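Side-chain contacts in uncharacterized protein HtdX (Mycobacterium tuberculosis, PDB 4OOB), which catalyses the reversible hydration of trans-2-enoyl-CoA thioesters to (3R)-3-hydroxyacyl-CoA, accepting many chain lengths but preferring C8 to C12 substrates: residues Thr31-Gly36 against Asn203-Phe208; Tyr43-Thr48 against Ala68-Asn73; Gln77-Pro80 against Thr84-Val87; Glu98-Leu103 against Glu136-Pro141; Leu154-Ala159 against Gly193-Ala198. All blocks are in the same frame, centred on the assembly; numbering follows the deposited sequence.

Interaction 1. Residues Thr31-Gly36 against Asn203-Phe208; sequences TGLRYG and NIEARF
Glu205 reaches across to Leu33 and Arg34 just beyond a Schellman motif, in which Gly32, with positive phi, ends helix 21-31 of this hotdog-fold protein through bonds from Leu33 N to Ala28 O and from Gly32 N to Ala29 O. Polar contact rests on one hydrogen bond from a backbone amide to a carboxylate: Arg34 N donates to Glu205 OE2 at 2.8 Å, on the syn lone pair, and the N-H...O angle of 141° makes the bond clearly bent. In the glutamate, chi1 of 69° sets CG between the backbone N and the carbonyl carbon, aimed at the loop, and the extended chain beyond CG (chi2 169°) supplies the length. The Arg34 guanidinium leads away instead, with 5.8 Å between its NE and Glu205 OE2, so opposite charges add at most a long-range attraction. Van der Waals contact comes from Leu33, whose CG lies 3.7 Å from Glu205 OE1. Leu33 also packs on Pro40, Leu201 and Ala198, tying the loop to helix 193-199. Within the turn, Phe208 N bonds back to Glu205 O, and Glu205 CA sits over the centre of the Phe208 ring, 3.5 Å above its plane.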
# COMPACT_ATOMS: atom_id res chain seq x y z
N THR A 31 -1.69 6.62 10.26
CA THR A 31 -1.69 7.13 8.88
C THR A 31 -2.14 8.58 8.75
O THR A 31 -1.96 9.18 7.68
CB THR A 31 -2.51 6.25 7.93
OG1 THR A 31 -3.88 6.20 8.36
CG2 THR A 31 -1.92 4.83 7.91
N GLY A 32 -2.66 9.15 9.84
CA GLY A 32 -3.21 10.49 9.85
C GLY A 32 -4.56 10.58 9.13
O GLY A 32 -4.87 11.59 8.52
N LEU A 33 -5.33 9.51 9.13
CA LEU A 33 -6.57 9.45 8.41
C LEU A 33 -7.68 9.49 9.46
O LEU A 33 -7.40 9.46 10.66
CB LEU A 33 -6.59 8.16 7.62
CG LEU A 33 -6.36 8.17 6.12
CD1 LEU A 33 -5.45 9.27 5.58
CD2 LEU A 33 -5.88 6.82 5.67
N ARG A 34 -8.92 9.61 9.02
CA ARG A 34 -10.02 9.90 9.91
C ARG A 34 -10.60 8.57 10.40
O ARG A 34 -10.81 7.69 9.62
CB ARG A 34 -11.09 10.71 9.17
CG ARG A 34 -11.97 11.54 10.09
CD ARG A 34 -13.25 12.00 9.41
NE ARG A 34 -14.25 10.96 9.51
CZ ARG A 34 -15.22 10.88 10.42
NH1 ARG A 34 -15.38 11.83 11.35
NH2 ARG A 34 -16.06 9.84 10.40
N TYR A 35 -10.79 8.42 11.70
CA TYR A 35 -11.46 7.28 12.27
C TYR A 35 -12.94 7.61 12.35
O TYR A 35 -13.30 8.62 12.95
CB TYR A 35 -10.91 6.95 13.68
CG TYR A 35 -11.64 5.79 14.35
CD1 TYR A 35 -11.84 4.58 13.66
CD2 TYR A 35 -12.14 5.89 15.67
CE1 TYR A 35 -12.49 3.52 14.25
CE2 TYR A 35 -12.83 4.82 16.26
CZ TYR A 35 -13.00 3.64 15.55
OH TYR A 35 -13.65 2.54 16.06
N GLY A 36 -13.77 6.74 11.79
CA GLY A 36 -15.21 6.86 11.81
C GLY A 36 -15.96 5.55 11.58
O GLY A 36 -15.40 4.43 11.76
N ASN A 203 -7.42 14.38 4.72
CA ASN A 203 -8.28 15.53 4.40
C ASN A 203 -9.04 15.31 3.07
O ASN A 203 -10.28 15.14 3.13
CB ASN A 203 -7.49 16.88 4.37
CG ASN A 203 -6.67 17.12 5.64
OD1 ASN A 203 -5.48 17.44 5.58
ND2 ASN A 203 -7.30 16.95 6.81
N ILE A 204 -8.32 15.27 1.93
CA ILE A 204 -8.86 14.84 0.58
C ILE A 204 -9.92 13.71 0.62
O ILE A 204 -10.92 13.74 -0.10
CB ILE A 204 -7.66 14.56 -0.40
CG1 ILE A 204 -7.57 15.68 -1.40
CG2 ILE A 204 -7.70 13.26 -1.19
CD1 ILE A 204 -7.09 16.97 -0.79
N GLU A 205 -9.68 12.72 1.48
CA GLU A 205 -10.58 11.58 1.66
C GLU A 205 -12.01 11.96 2.08
O GLU A 205 -12.94 11.21 1.83
CB GLU A 205 -10.01 10.63 2.73
CG GLU A 205 -10.02 11.20 4.16
CD GLU A 205 -9.71 10.15 5.24
OE1 GLU A 205 -9.83 8.93 4.96
OE2 GLU A 205 -9.34 10.54 6.36
N ALA A 206 -12.17 13.11 2.74
CA ALA A 206 -13.49 13.56 3.16
C ALA A 206 -14.44 13.75 1.95
O ALA A 206 -15.64 13.60 2.10
CB ALA A 206 -13.40 14.87 3.94
N ARG A 207 -13.87 14.08 0.80
CA ARG A 207 -14.63 14.38 -0.38
C ARG A 207 -14.80 13.18 -1.32
O ARG A 207 -15.48 13.29 -2.34
CB ARG A 207 -13.98 15.58 -1.10
CG ARG A 207 -14.26 16.91 -0.39
CD ARG A 207 -13.63 18.11 -1.07
NE ARG A 207 -12.28 18.36 -0.54
CZ ARG A 207 -11.15 18.34 -1.25
NH1 ARG A 207 -11.14 18.11 -2.56
NH2 ARG A 207 -9.99 18.57 -0.65
N PHE A 208 -14.20 12.04 -1.00
CA PHE A 208 -14.32 10.86 -1.90
C PHE A 208 -15.76 10.40 -2.01
O PHE A 208 -16.48 10.43 -1.02
CB PHE A 208 -13.48 9.66 -1.43
CG PHE A 208 -11.99 9.90 -1.49
CD1 PHE A 208 -11.46 11.05 -2.09
CD2 PHE A 208 -11.11 8.97 -0.97
CE1 PHE A 208 -10.11 11.25 -2.14
CE2 PHE A 208 -9.75 9.17 -1.03
CZ PHE A 208 -9.26 10.30 -1.62

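Interaction 2. Residues Tyr43-Thr48 against Ala68-Asn73; sequences YPFALT and AIHTEN
Phe45 and His70 each carry CG opposite the backbone N (chi1 -180° and -164°), and these torsions send the two rings toward one another from opposite directions, one off a helix and one off a strand. The ring planes are near parallel, at 18°, but slid so far apart that they scarcely overlap: their centroids are 5.8 Å apart and only the leading atoms meet, Phe45 CE1 to His70 CE1 at 3.9 Å. Asn73, which likewise points at the helix, brings its amide against the same end of the phenyl ring, the two planes steeply inclined. The contact is thus van der Waals packing rather than a true stack. On the strand side, a weak hydrogen bond of 3.0 Å runs from His70 NE2 to Glu72 O. On the helix side, Pro44 O receives both Thr48 N and the hydroxyl Thr48 OG1, the latter at 2.8 Å. Thr71 and Glu72 form a classic beta bulge opposite Thr124 of strand 116-128. The packing joins helix 43-57 to strand 69-77 deep in the hotdog core, where Met194 of helix 193-199 touches Phe45, His70 and Asn73 alike, and Phe125 and Phe218 of the flanking strands meet the imidazole.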
# COMPACT_ATOMS: atom_id res chain seq x y z
N TYR A 43 -7.62 0.67 4.23
CA TYR A 43 -7.46 -0.12 5.44
C TYR A 43 -7.56 -1.64 5.18
O TYR A 43 -6.88 -2.42 5.85
CB TYR A 43 -8.43 0.32 6.55
CG TYR A 43 -8.44 -0.67 7.69
CD1 TYR A 43 -7.43 -0.66 8.61
CD2 TYR A 43 -9.42 -1.65 7.80
CE1 TYR A 43 -7.37 -1.59 9.62
CE2 TYR A 43 -9.38 -2.58 8.82
CZ TYR A 43 -8.33 -2.54 9.71
OH TYR A 43 -8.20 -3.44 10.76
N PRO A 44 -8.42 -2.06 4.22
CA PRO A 44 -8.55 -3.49 4.00
C PRO A 44 -7.28 -4.11 3.43
O PRO A 44 -7.16 -5.34 3.46
CB PRO A 44 -9.73 -3.61 3.02
CG PRO A 44 -10.51 -2.39 3.28
CD PRO A 44 -9.52 -1.31 3.59
N PHE A 45 -6.34 -3.29 2.98
CA PHE A 45 -5.02 -3.82 2.72
C PHE A 45 -4.44 -4.41 4.00
O PHE A 45 -3.95 -5.55 4.00
CB PHE A 45 -4.04 -2.78 2.12
CG PHE A 45 -2.67 -3.35 1.84
CD1 PHE A 45 -2.32 -3.82 0.57
CD2 PHE A 45 -1.72 -3.42 2.83
CE1 PHE A 45 -1.06 -4.35 0.31
CE2 PHE A 45 -0.46 -3.98 2.59
CZ PHE A 45 -0.11 -4.41 1.32
N ALA A 46 -4.42 -3.65 5.08
CA ALA A 46 -3.86 -4.19 6.34
C ALA A 46 -4.66 -5.39 6.85
O ALA A 46 -4.13 -6.43 7.24
CB ALA A 46 -3.77 -3.12 7.40
N LEU A 47 -5.97 -5.27 6.79
CA LEU A 47 -6.82 -6.31 7.32
C LEU A 47 -6.60 -7.68 6.66
O LEU A 47 -6.66 -8.73 7.33
CB LEU A 47 -8.27 -5.88 7.11
CG LEU A 47 -9.41 -6.79 7.60
CD1 LEU A 47 -9.50 -6.82 9.12
CD2 LEU A 47 -10.71 -6.30 6.98
N THR A 48 -6.43 -7.67 5.34
CA THR A 48 -6.33 -8.90 4.54
C THR A 48 -4.92 -9.40 4.40
O THR A 48 -4.72 -10.54 4.02
CB THR A 48 -6.97 -8.73 3.12
OG1 THR A 48 -6.28 -7.74 2.37
CG2 THR A 48 -8.47 -8.35 3.19
N ALA A 68 11.21 -7.68 -0.59
CA ALA A 68 10.11 -7.42 -1.55
C ALA A 68 9.84 -5.95 -1.65
O ALA A 68 9.94 -5.22 -0.68
CB ALA A 68 8.83 -8.06 -1.10
N ILE A 69 9.44 -5.53 -2.82
CA ILE A 69 9.19 -4.12 -3.06
C ILE A 69 7.79 -4.04 -3.63
O ILE A 69 7.50 -4.73 -4.59
CB ILE A 69 10.21 -3.56 -4.05
CG1 ILE A 69 11.64 -3.74 -3.50
CG2 ILE A 69 9.89 -2.09 -4.40
CD1 ILE A 69 12.74 -3.31 -4.50
N HIS A 70 6.95 -3.21 -3.01
CA HIS A 70 5.62 -2.97 -3.51
C HIS A 70 5.72 -1.98 -4.72
O HIS A 70 6.15 -0.83 -4.59
CB HIS A 70 4.76 -2.43 -2.35
CG HIS A 70 3.30 -2.48 -2.62
ND1 HIS A 70 2.35 -2.18 -1.67
CD2 HIS A 70 2.62 -2.81 -3.73
CE1 HIS A 70 1.15 -2.31 -2.19
NE2 HIS A 70 1.29 -2.66 -3.45
N THR A 71 5.29 -2.42 -5.89
CA THR A 71 5.42 -1.58 -7.07
C THR A 71 4.11 -0.89 -7.46
O THR A 71 4.18 0.23 -7.91
CB THR A 71 5.94 -2.38 -8.26
OG1 THR A 71 5.15 -3.55 -8.38
CG2 THR A 71 7.45 -2.85 -8.04
N GLU A 72 2.96 -1.54 -7.23
CA GLU A 72 1.67 -1.06 -7.69
C GLU A 72 0.53 -1.58 -6.86
O GLU A 72 0.57 -2.70 -6.32
CB GLU A 72 1.41 -1.47 -9.14
CG GLU A 72 1.55 -0.31 -10.10
CD GLU A 72 1.37 -0.65 -11.55
OE1 GLU A 72 2.29 -0.30 -12.32
OE2 GLU A 72 0.32 -1.22 -11.93
N ASN A 73 -0.51 -0.76 -6.78
CA ASN A 73 -1.69 -1.12 -6.04
C ASN A 73 -2.92 -0.49 -6.63
O ASN A 73 -2.94 0.74 -6.81
CB ASN A 73 -1.58 -0.68 -4.59
CG ASN A 73 -2.34 -1.61 -3.66
OD1 ASN A 73 -3.42 -1.28 -3.13
ND2 ASN A 73 -1.81 -2.78 -3.49

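Interaction 3. Residues Gln77-Pro80 against Thr84-Val87; sequences QYRP and TDAV
Arg79 and Asp85 form a surface salt bridge that spans the short connection leading from strand 69-77 into strand 86-99. A single pair of charged atoms makes it, Arg79 NH2 to Asp85 OD2 at 2.8 Å. The carboxylate oxygen lies at the edge of the guanidinium, in its plane. The two flat groups are turned 35° against each other, and their side chains meet obliquely. Bends at chi2 and chi3 (140° and -96°) swing the end of the arginine chain toward Asp85, and they bring NH2 within range although CB itself does not point at the aspartate. Asp85, by contrast, is directed at its partner from the start. Its OD2 has a second bond, from Ala82 N, so one oxygen ties together the turn of the connection as well as its two ends. That shared use would probably favour a charged carboxylate. Both residues also rest on Val113, and Arg79 further touches Ala118, placing the bridge beside the point where strand 102-113 passes into strand 116-128. Strands 102-113 and 116-128 lie in the sheet between 69-77 and 86-99, and the bridge spans the connection between these outer two.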
# COMPACT_ATOMS: atom_id res chain seq x y z
N GLN A 77 -13.18 0.30 -4.66
CA GLN A 77 -14.18 0.20 -3.63
C GLN A 77 -15.57 0.38 -4.21
O GLN A 77 -15.88 1.47 -4.62
CB GLN A 77 -13.93 1.25 -2.53
CG GLN A 77 -14.91 1.19 -1.36
CD GLN A 77 -14.49 2.10 -0.23
OE1 GLN A 77 -13.66 1.76 0.62
NE2 GLN A 77 -15.05 3.26 -0.23
N TYR A 78 -16.42 -0.66 -4.18
CA TYR A 78 -17.81 -0.60 -4.70
C TYR A 78 -18.72 -0.00 -3.66
O TYR A 78 -19.65 0.70 -3.99
CB TYR A 78 -18.31 -1.99 -5.14
CG TYR A 78 -17.45 -2.56 -6.26
CD1 TYR A 78 -17.60 -2.12 -7.58
CD2 TYR A 78 -16.46 -3.49 -6.00
CE1 TYR A 78 -16.80 -2.61 -8.62
CE2 TYR A 78 -15.63 -3.99 -7.01
CZ TYR A 78 -15.79 -3.54 -8.33
OH TYR A 78 -14.96 -4.01 -9.31
N ARG A 79 -18.47 -0.32 -2.40
CA ARG A 79 -19.11 0.38 -1.32
C ARG A 79 -18.28 0.31 -0.08
O ARG A 79 -17.58 -0.65 0.14
CB ARG A 79 -20.51 -0.19 -1.05
CG ARG A 79 -20.59 -1.68 -0.76
CD ARG A 79 -21.60 -2.02 0.36
NE ARG A 79 -20.90 -2.14 1.65
CZ ARG A 79 -21.45 -2.43 2.83
NH1 ARG A 79 -22.75 -2.64 2.97
NH2 ARG A 79 -20.66 -2.51 3.90
N PRO A 80 -18.37 1.33 0.77
CA PRO A 80 -17.66 1.42 2.02
C PRO A 80 -17.92 0.26 2.94
O PRO A 80 -19.01 -0.27 2.98
CB PRO A 80 -18.22 2.69 2.69
CG PRO A 80 -18.78 3.50 1.57
CD PRO A 80 -19.22 2.52 0.54
N THR A 84 -18.30 -2.03 11.72
CA THR A 84 -19.16 -3.07 12.33
C THR A 84 -19.37 -4.29 11.44
O THR A 84 -19.91 -5.27 11.90
CB THR A 84 -20.55 -2.50 12.70
OG1 THR A 84 -21.19 -1.94 11.54
CG2 THR A 84 -20.42 -1.41 13.73
N ASP A 85 -18.94 -4.23 10.18
CA ASP A 85 -19.00 -5.40 9.29
C ASP A 85 -18.01 -6.50 9.68
O ASP A 85 -16.96 -6.24 10.24
CB ASP A 85 -18.71 -4.99 7.86
CG ASP A 85 -19.79 -4.16 7.26
OD1 ASP A 85 -20.94 -4.24 7.73
OD2 ASP A 85 -19.51 -3.46 6.27
N ALA A 86 -18.40 -7.74 9.40
CA ALA A 86 -17.45 -8.85 9.32
C ALA A 86 -17.27 -9.07 7.80
O ALA A 86 -18.19 -8.72 7.04
CB ALA A 86 -18.02 -10.08 10.01
N VAL A 87 -16.13 -9.62 7.35
CA VAL A 87 -15.88 -9.72 5.88
C VAL A 87 -15.49 -11.08 5.34
O VAL A 87 -14.79 -11.83 6.00
CB VAL A 87 -14.83 -8.69 5.38
CG1 VAL A 87 -15.31 -7.28 5.55
CG2 VAL A 87 -13.48 -8.88 6.02

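Interaction 4. Residues Glu98-Leu103 against Glu136-Pro141; sequences EHRRGL and EPKPPP
The guanidinium of Arg100 lies against Lys138 on one face and points its edge at the carbonyl of Glu136. Lys138 CA stands 3.6 Å above the plane, over its centre, with Lys138 CB 3.7 Å from Arg100 NH2 and Lys138 CG 3.9 Å from Arg100 NH1, so it is the backbone and the first carbons of the lysine that cover the flat group. At the edge, Arg100 NE donates a short hydrogen bond of 2.6 Å to Glu136 O; the acceptor lies exactly in the guanidinium plane, the N-H...O angle is 151°, and the donor is tilted 17° from the carbonyl plane. The arginine is straight from CA to NE, and a final twist at chi4 of -93° turns the plane so that an edge meets the carbonyl and a face meets the lysine. The two long side chains cross at about a right angle. Lys138 then bends off, leaving 5.8 Å between its NZ and Arg100 NH1, a separation that probably moderates the repulsion of the two positive charges. Arg100 belongs to a tight two-residue turn, closed by His99 N to Gly102 O, between strands 86-99 and 102-113, and Ser134 OG bonds to its carbonyl. The contact lies at the surface: it sets the proline-rich part of the loop between strands 116-128 and 152-156 against the tip of this hairpin.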
# COMPACT_ATOMS: atom_id res chain seq x y z
N GLU A 98 8.78 -11.52 -15.32
CA GLU A 98 10.13 -11.12 -15.11
C GLU A 98 10.24 -9.63 -15.19
O GLU A 98 9.50 -9.00 -15.89
CB GLU A 98 11.05 -11.76 -16.16
CG GLU A 98 11.65 -13.11 -15.77
CD GLU A 98 12.78 -13.52 -16.71
OE1 GLU A 98 12.76 -13.11 -17.86
OE2 GLU A 98 13.69 -14.25 -16.31
N HIS A 99 11.14 -9.08 -14.43
CA HIS A 99 11.43 -7.67 -14.41
C HIS A 99 12.97 -7.63 -14.28
O HIS A 99 13.59 -8.63 -14.01
CB HIS A 99 10.69 -7.03 -13.25
CG HIS A 99 11.01 -5.59 -13.02
ND1 HIS A 99 10.12 -4.57 -13.29
CD2 HIS A 99 12.11 -5.00 -12.51
CE1 HIS A 99 10.66 -3.41 -12.97
NE2 HIS A 99 11.87 -3.64 -12.50
N ARG A 100 13.56 -6.50 -14.57
CA ARG A 100 14.99 -6.33 -14.50
C ARG A 100 15.60 -6.64 -13.08
O ARG A 100 16.78 -7.06 -12.96
CB ARG A 100 15.27 -4.88 -14.89
CG ARG A 100 16.74 -4.49 -14.95
CD ARG A 100 16.85 -3.03 -15.33
NE ARG A 100 18.21 -2.53 -15.16
CZ ARG A 100 18.68 -1.93 -14.08
NH1 ARG A 100 17.92 -1.69 -13.00
NH2 ARG A 100 19.95 -1.57 -14.09
N ARG A 101 14.79 -6.44 -12.05
CA ARG A 101 15.23 -6.46 -10.69
C ARG A 101 14.55 -7.56 -9.93
O ARG A 101 14.78 -7.72 -8.73
CB ARG A 101 15.01 -5.08 -10.05
CG ARG A 101 16.15 -4.14 -10.44
CD ARG A 101 15.92 -2.68 -10.19
NE ARG A 101 15.36 -2.42 -8.89
CZ ARG A 101 14.23 -1.75 -8.65
NH1 ARG A 101 13.51 -1.22 -9.64
NH2 ARG A 101 13.84 -1.57 -7.39
N GLY A 102 13.72 -8.32 -10.62
CA GLY A 102 13.16 -9.54 -10.05
C GLY A 102 11.91 -10.04 -10.73
O GLY A 102 11.70 -9.81 -11.93
N LEU A 103 11.06 -10.68 -9.93
CA LEU A 103 9.87 -11.35 -10.38
C LEU A 103 8.66 -10.65 -9.74
O LEU A 103 8.57 -10.54 -8.52
CB LEU A 103 9.94 -12.82 -10.01
CG LEU A 103 10.11 -13.98 -11.01
CD1 LEU A 103 10.71 -13.63 -12.37
CD2 LEU A 103 10.84 -15.17 -10.40
N GLU A 136 20.38 -5.23 -18.96
CA GLU A 136 19.41 -4.36 -19.57
C GLU A 136 19.29 -3.14 -18.71
O GLU A 136 19.19 -3.25 -17.49
CB GLU A 136 18.05 -5.00 -19.68
CG GLU A 136 16.87 -4.04 -19.73
CD GLU A 136 15.60 -4.79 -20.06
OE1 GLU A 136 15.69 -5.67 -20.94
OE2 GLU A 136 14.53 -4.52 -19.43
N PRO A 137 19.29 -1.97 -19.36
CA PRO A 137 19.61 -0.75 -18.66
C PRO A 137 18.50 -0.21 -17.82
O PRO A 137 17.32 -0.47 -18.08
CB PRO A 137 19.95 0.24 -19.80
CG PRO A 137 19.17 -0.27 -20.97
CD PRO A 137 19.20 -1.76 -20.83
N LYS A 138 18.89 0.57 -16.82
CA LYS A 138 17.99 1.20 -15.88
C LYS A 138 17.10 2.21 -16.61
O LYS A 138 17.61 3.19 -17.12
CB LYS A 138 18.83 1.89 -14.80
CG LYS A 138 18.18 2.13 -13.45
CD LYS A 138 16.68 2.39 -13.57
CE LYS A 138 16.00 2.81 -12.27
NZ LYS A 138 16.83 3.78 -11.52
N PRO A 139 15.76 2.01 -16.66
CA PRO A 139 15.04 3.12 -17.27
C PRO A 139 15.45 4.43 -16.65
O PRO A 139 16.04 4.44 -15.57
CB PRO A 139 13.56 2.84 -16.88
CG PRO A 139 13.49 1.37 -16.66
CD PRO A 139 14.84 1.00 -16.09
N PRO A 140 15.18 5.55 -17.32
CA PRO A 140 15.24 6.81 -16.57
C PRO A 140 13.91 7.02 -15.87
O PRO A 140 13.01 6.25 -16.11
CB PRO A 140 15.46 7.87 -17.66
CG PRO A 140 15.86 7.10 -18.89
CD PRO A 140 15.17 5.77 -18.77
N PRO A 141 13.78 8.05 -15.03
CA PRO A 141 12.48 8.49 -14.48
C PRO A 141 11.53 8.94 -15.56
O PRO A 141 11.83 8.83 -16.75
CB PRO A 141 12.84 9.72 -13.63
CG PRO A 141 14.25 9.51 -13.26
CD PRO A 141 14.90 8.79 -14.41

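Interaction 5. Residues Leu154-Ala159 against Gly193-Ala198; sequences LRITPA and GMFTAA
Ile156 and Phe195 slide past one another in opposite directions, with CD1 of the isoleucine at the edge of the phenyl ring, near its plane, while CG2 stands well out of that plane. One ring atom does most of the touching: Phe195 CE2 stands 3.9 Å from Ile156 CD1 and 3.9 Å from Ile156 CG2, with CG1 a little farther off at 4.1 Å, so it nestles between the two branches. The isoleucine torsions explain the grip, because chi1 of -50° sets CG2 opposite the backbone N while an extended chi2 of 178° carries CD1 on toward the helix. There CD1 also meets Thr196, whose side chain crosses that of Ile156 at about a right angle, with OG1 4.1 Å from the methyl. Leu154, two residues earlier on the same side of the strand, approaches the same hydroxyl more loosely, its CD2 4.5 Å from Thr196 OG1. That oxygen is buried among hydrocarbon and has no polar partner in the model. Hydrophobic packing therefore carries the whole contact. Strand 154-156 and helix segment 193-198 run nearly antiparallel, at 150°, with their axes 11.1 Å apart, a spacing filled by these side chains. Leu243 of strand 238-244 closes in on both Leu154 and Thr196, while Ile161 of helix 158-167, whose N-cap is Thr157, covers Ile156 and Phe195, so that helix 193-199 packs against the outermost strand 152-156 on this side and, through Met194, reaches strand 69-77.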
# COMPACT_ATOMS: atom_id res chain seq x y z
N LEU A 154 4.69 15.61 3.86
CA LEU A 154 4.73 14.43 4.72
C LEU A 154 6.10 14.34 5.36
O LEU A 154 7.09 14.43 4.64
CB LEU A 154 4.47 13.19 3.86
CG LEU A 154 3.04 12.70 3.91
CD1 LEU A 154 2.02 13.79 3.86
CD2 LEU A 154 2.77 11.70 2.82
N ARG A 155 6.16 14.18 6.68
CA ARG A 155 7.43 13.89 7.38
C ARG A 155 7.33 12.54 8.06
O ARG A 155 6.48 12.30 8.89
CB ARG A 155 7.82 14.92 8.48
CG ARG A 155 9.37 14.87 8.67
CD ARG A 155 9.76 14.83 10.10
NE ARG A 155 11.13 14.45 10.49
CZ ARG A 155 12.26 14.45 9.76
NH1 ARG A 155 12.36 14.78 8.48
NH2 ARG A 155 13.37 14.08 10.36
N ILE A 156 8.28 11.67 7.76
CA ILE A 156 8.12 10.27 8.07
C ILE A 156 9.38 9.80 8.75
O ILE A 156 10.43 9.81 8.14
CB ILE A 156 7.86 9.47 6.79
CG1 ILE A 156 6.75 10.12 5.99
CG2 ILE A 156 7.45 8.02 7.13
CD1 ILE A 156 6.53 9.37 4.70
N THR A 157 9.25 9.42 10.01
CA THR A 157 10.36 8.97 10.85
C THR A 157 10.43 7.43 10.92
O THR A 157 9.42 6.72 10.73
CB THR A 157 10.17 9.48 12.29
OG1 THR A 157 9.00 8.88 12.85
CG2 THR A 157 9.94 11.01 12.33
N PRO A 158 11.63 6.90 11.21
CA PRO A 158 11.71 5.49 11.57
C PRO A 158 10.65 5.10 12.61
O PRO A 158 10.01 4.05 12.48
CB PRO A 158 13.14 5.38 12.16
CG PRO A 158 13.91 6.37 11.32
CD PRO A 158 12.95 7.54 11.22
N ALA A 159 10.42 5.93 13.61
CA ALA A 159 9.50 5.54 14.68
C ALA A 159 8.03 5.48 14.19
O ALA A 159 7.34 4.56 14.50
CB ALA A 159 9.68 6.44 15.90
N GLY A 193 5.17 0.92 1.26
CA GLY A 193 4.44 1.58 0.21
C GLY A 193 3.06 1.96 0.67
O GLY A 193 2.60 3.06 0.38
N MET A 194 2.39 1.07 1.43
CA MET A 194 1.01 1.35 1.78
C MET A 194 0.90 2.33 2.96
O MET A 194 -0.19 2.81 3.24
CB MET A 194 0.23 0.04 2.05
CG MET A 194 0.05 -0.82 0.81
SD MET A 194 -0.89 0.03 -0.47
CE MET A 194 -2.47 0.17 0.36
N PHE A 195 1.99 2.60 3.68
CA PHE A 195 1.94 3.72 4.62
C PHE A 195 1.69 4.99 3.85
O PHE A 195 0.79 5.76 4.15
CB PHE A 195 3.21 3.92 5.44
CG PHE A 195 3.15 5.19 6.25
CD1 PHE A 195 2.43 5.24 7.45
CD2 PHE A 195 3.71 6.38 5.76
CE1 PHE A 195 2.31 6.45 8.19
CE2 PHE A 195 3.59 7.58 6.49
CZ PHE A 195 2.91 7.61 7.71
N THR A 196 2.52 5.20 2.86
CA THR A 196 2.52 6.41 2.09
C THR A 196 1.22 6.47 1.27
O THR A 196 0.61 7.53 1.15
CB THR A 196 3.85 6.49 1.31
OG1 THR A 196 4.49 7.75 1.53
CG2 THR A 196 3.71 6.29 -0.06
N ALA A 197 0.73 5.33 0.77
CA ALA A 197 -0.50 5.36 -0.03
C ALA A 197 -1.66 5.79 0.82
O ALA A 197 -2.58 6.40 0.31
CB ALA A 197 -0.81 4.03 -0.65
N ALA A 198 -1.62 5.44 2.11
CA ALA A 198 -2.67 5.83 2.99
C ALA A 198 -2.46 7.29 3.37
O ALA A 198 -3.39 8.08 3.23
CB ALA A 198 -2.71 4.97 4.22

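How the interactions relate
Interactions 2 and 5 adjoin in the buried interior: their centres are about 13 Å apart, and Met194 CG lies 3.5 Å from His70 CE1. Interaction 1 extends this packing outward from interaction 5, since Leu33 CD1 lies 3.3 Å from Ala198 O. Interactions 3 and 4 both use strand 86-99 yet sit on opposite sides of the chain's centre, their centres about 37 Å apart; each touches interaction 2, through Val87 against Leu47 and Arg101 against Ile69. Along the sequence interaction 1 encloses all the others. Interaction 5 includes the start of helix 158-167, which leads into a loop with the GDHNPIH sequence; this matches the hydratase 2 motif that carries catalytic residues in relatives and probably does so here.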